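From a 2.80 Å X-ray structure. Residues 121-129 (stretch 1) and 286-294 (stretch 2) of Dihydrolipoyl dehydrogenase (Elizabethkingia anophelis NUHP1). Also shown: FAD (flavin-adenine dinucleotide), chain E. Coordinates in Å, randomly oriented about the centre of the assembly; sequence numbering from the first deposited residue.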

# COMPACT_ATOMS: atom_id res chain seq x y z
N GLY A 121 -2.22 11.24 36.45
CA GLY A 121 -3.32 11.30 37.39
C GLY A 121 -4.63 11.54 36.68
O GLY A 121 -4.70 11.72 35.47
N VAL A 122 -5.69 11.51 37.48
CA VAL A 122 -7.04 11.77 37.00
C VAL A 122 -7.29 13.27 37.04
O VAL A 122 -7.12 13.91 38.09
CB VAL A 122 -8.09 11.01 37.82
CG1 VAL A 122 -9.49 11.48 37.49
CG2 VAL A 122 -7.96 9.52 37.57
N GLY A 123 -7.66 13.84 35.90
CA GLY A 123 -8.00 15.24 35.82
C GLY A 123 -9.49 15.47 35.97
O GLY A 123 -10.28 14.90 35.21
N SER A 124 -9.89 16.28 36.94
CA SER A 124 -11.28 16.64 37.13
C SER A 124 -11.38 18.16 37.22
O SER A 124 -10.49 18.81 37.79
CB SER A 124 -11.91 15.98 38.38
OG SER A 124 -11.13 16.23 39.55
N PHE A 125 -12.46 18.71 36.67
CA PHE A 125 -12.67 20.15 36.69
C PHE A 125 -13.08 20.60 38.09
O PHE A 125 -13.96 20.00 38.72
CB PHE A 125 -13.76 20.55 35.69
CG PHE A 125 -13.30 20.57 34.27
CD1 PHE A 125 -13.73 19.59 33.38
CD2 PHE A 125 -12.47 21.57 33.80
CE1 PHE A 125 -13.32 19.61 32.06
CE2 PHE A 125 -12.05 21.59 32.48
CZ PHE A 125 -12.48 20.61 31.61
N GLU A 126 -12.44 21.66 38.58
CA GLU A 126 -12.93 22.41 39.73
C GLU A 126 -13.72 23.64 39.32
O GLU A 126 -14.62 24.07 40.05
CB GLU A 126 -11.77 22.82 40.65
CG GLU A 126 -11.06 21.66 41.33
CD GLU A 126 -11.89 21.07 42.46
OE1 GLU A 126 -12.70 21.81 43.05
OE2 GLU A 126 -11.73 19.87 42.75
N SER A 127 -13.37 24.23 38.18
CA SER A 127 -14.11 25.32 37.57
C SER A 127 -13.83 25.29 36.07
O SER A 127 -13.29 24.31 35.54
CB SER A 127 -13.73 26.66 38.21
OG SER A 127 -12.49 27.11 37.70
N ALA A 128 -14.19 26.37 35.38
CA ALA A 128 -13.88 26.43 33.95
C ALA A 128 -12.41 26.67 33.70
O ALA A 128 -11.97 26.65 32.55
CB ALA A 128 -14.70 27.53 33.27
N THR A 129 -11.65 26.88 34.77
CA THR A 129 -10.26 27.27 34.66
C THR A 129 -9.32 26.53 35.60
O THR A 129 -8.11 26.51 35.35
CB THR A 129 -10.20 28.80 34.88
OG1 THR A 129 -10.23 29.45 33.59
CG2 THR A 129 -9.02 29.28 35.73
PA FAD E . -8.50 7.60 23.80
O1A FAD E . -7.49 6.95 22.93
O2A FAD E . -9.72 6.67 23.91
O5B FAD E . -7.90 7.73 25.27
C5B FAD E . -8.12 8.96 25.97
C4B FAD E . -7.31 8.93 27.24
O4B FAD E . -7.91 9.77 28.23
C3B FAD E . -7.12 7.55 27.89
O3B FAD E . -5.74 7.21 27.87
C2B FAD E . -7.60 7.76 29.34
O2B FAD E . -6.77 7.08 30.29
C1B FAD E . -7.53 9.27 29.49
N9A FAD E . -8.44 9.84 30.48
C8A FAD E . -9.81 9.69 30.52
N7A FAD E . -10.39 10.36 31.48
C5A FAD E . -9.33 10.99 32.13
C6A FAD E . -9.28 11.86 33.23
N6A FAD E . -10.36 12.30 33.89
N1A FAD E . -8.06 12.30 33.63
C2A FAD E . -6.98 11.89 32.95
N3A FAD E . -6.91 11.08 31.89
C4A FAD E . -8.13 10.67 31.52
N1 FAD E . -9.07 3.34 15.55
C2 FAD E . -8.50 3.50 14.33
O2 FAD E . -8.50 4.58 13.76
N3 FAD E . -7.87 2.42 13.72
C4 FAD E . -7.76 1.15 14.24
O4 FAD E . -7.17 0.27 13.61
C4X FAD E . -8.36 0.99 15.53
N5 FAD E . -8.28 -0.17 16.11
C5X FAD E . -8.82 -0.30 17.39
C6 FAD E . -8.68 -1.52 18.05
C7 FAD E . -9.14 -1.68 19.35
C7M FAD E . -8.96 -3.00 20.04
C8 FAD E . -9.76 -0.60 20.01
C8M FAD E . -10.21 -0.72 21.44
C9 FAD E . -9.91 0.61 19.34
C9A FAD E . -9.45 0.77 18.04
N10 FAD E . -9.53 2.01 17.37
C10 FAD E . -9.00 2.14 16.11
C1' FAD E . -10.17 3.17 18.00
C2' FAD E . -9.14 4.12 18.61
O2' FAD E . -8.53 3.54 19.76
C3' FAD E . -9.78 5.46 18.97
O3' FAD E . -10.62 5.90 17.91
C4' FAD E . -8.74 6.55 19.27
O4' FAD E . -7.84 6.04 20.25
C5' FAD E . -9.36 7.86 19.70
O5' FAD E . -8.64 8.23 20.89
P FAD E . -8.85 9.63 21.71
O1P FAD E . -7.68 10.55 21.69
O2P FAD E . -10.14 10.35 21.38
O3P FAD E . -9.02 8.97 23.15
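Stretch 2 286-294: DGLGLEKAG

Stretch 2 runs alongside the strand Val122–Phe125 and the loop after it in the same sequence direction: Leu288 lies nearest Ser124 (CA–CA 4.3 Å), Gly289 nearest Phe125 (CA–CA 4.6 Å) and Ala293 nearest Ala128 (CA–CA 4.5 Å). Asp286, extended and exposed, stays clear of the contact. Gly287, at positive phi (77/6), brings its O to 3.2 Å from Ser124 CB. Leu288 (-77/-12) anchors the pairing: its O accepts the one cross-stretch hydrogen bond, from Phe125 N (2.9 Å, 162°), and also receives a CA-H...O contact from Ser124 CA (3.4 Å). Its side chain (t, p) starts away from the strand but returns, CD1 reaching 3.4 Å from Gly123 O, the same oxygen that accepts a hydrogen bond from FAD N6A (2.9 Å). Gly289, at positive phi (68/33), packs so closely that a CB would fall 2.8 Å from Phe125 N, a clash; its O lies 3.3 Å from Phe125 CB, at the ring edge. A weakly bonded helical turn follows. Leu290 CD2 approaches Phe125 CE1 (4.1 Å), while Glu291 makes no contact. Lys292, fully extended beyond chi1, lays CD 3.3 Å from Phe125 O; NZ remains 4.2 Å from Glu126 OE2, beyond a salt bridge. Ala293 CB covers one face of the Phe125 ring, 3.7 Å from Phe125 CG. Gly294 leaves helical geometry at positive phi, without touching stretch 1.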

# COMPACT_ATOMS: atom_id res chain seq x y z
N ASP A 286 -16.34 9.68 32.86
CA ASP A 286 -16.46 9.43 34.30
C ASP A 286 -15.37 10.17 35.06
O ASP A 286 -14.19 10.10 34.69
CB ASP A 286 -16.36 7.93 34.60
CG ASP A 286 -17.57 7.15 34.12
OD1 ASP A 286 -18.57 7.79 33.73
OD2 ASP A 286 -17.52 5.90 34.14
N GLY A 287 -15.77 10.89 36.11
CA GLY A 287 -14.83 11.54 37.00
C GLY A 287 -14.21 12.81 36.48
O GLY A 287 -13.31 13.35 37.14
N LEU A 288 -14.65 13.30 35.32
CA LEU A 288 -14.09 14.47 34.68
C LEU A 288 -14.53 15.78 35.32
O LEU A 288 -13.95 16.83 35.03
CB LEU A 288 -14.46 14.46 33.19
CG LEU A 288 -13.76 15.45 32.26
CD1 LEU A 288 -12.25 15.31 32.41
CD2 LEU A 288 -14.16 15.19 30.83
N GLY A 289 -15.54 15.74 36.19
CA GLY A 289 -16.01 16.93 36.88
C GLY A 289 -16.68 17.95 35.99
O GLY A 289 -16.67 19.14 36.30
N LEU A 290 -17.37 17.49 34.94
CA LEU A 290 -18.00 18.39 33.97
C LEU A 290 -19.05 19.28 34.62
O LEU A 290 -19.25 20.42 34.18
CB LEU A 290 -18.63 17.57 32.85
CG LEU A 290 -17.74 16.75 31.90
CD1 LEU A 290 -18.61 15.97 30.93
CD2 LEU A 290 -16.79 17.64 31.13
N GLU A 291 -19.74 18.79 35.65
CA GLU A 291 -20.73 19.62 36.34
C GLU A 291 -20.09 20.84 36.98
O GLU A 291 -20.72 21.91 37.04
CB GLU A 291 -21.49 18.78 37.38
CG GLU A 291 -20.67 18.28 38.59
CD GLU A 291 -19.87 16.99 38.31
OE1 GLU A 291 -20.05 16.38 37.23
OE2 GLU A 291 -19.08 16.60 39.19
N LYS A 292 -18.86 20.72 37.48
CA LYS A 292 -18.15 21.82 38.12
C LYS A 292 -17.62 22.86 37.14
O LYS A 292 -17.25 23.96 37.57
CB LYS A 292 -17.01 21.28 38.98
CG LYS A 292 -17.49 20.47 40.18
CD LYS A 292 -16.34 19.96 41.02
CE LYS A 292 -16.83 19.12 42.20
NZ LYS A 292 -15.70 18.64 43.04
N ALA A 293 -17.56 22.56 35.85
CA ALA A 293 -17.18 23.54 34.84
C ALA A 293 -18.36 24.04 34.03
O ALA A 293 -18.26 25.10 33.40
CB ALA A 293 -16.14 22.94 33.88
N GLY A 294 -19.47 23.31 34.04
CA GLY A 294 -20.67 23.68 33.34
C GLY A 294 -20.83 23.09 31.96
O GLY A 294 -21.72 23.52 31.23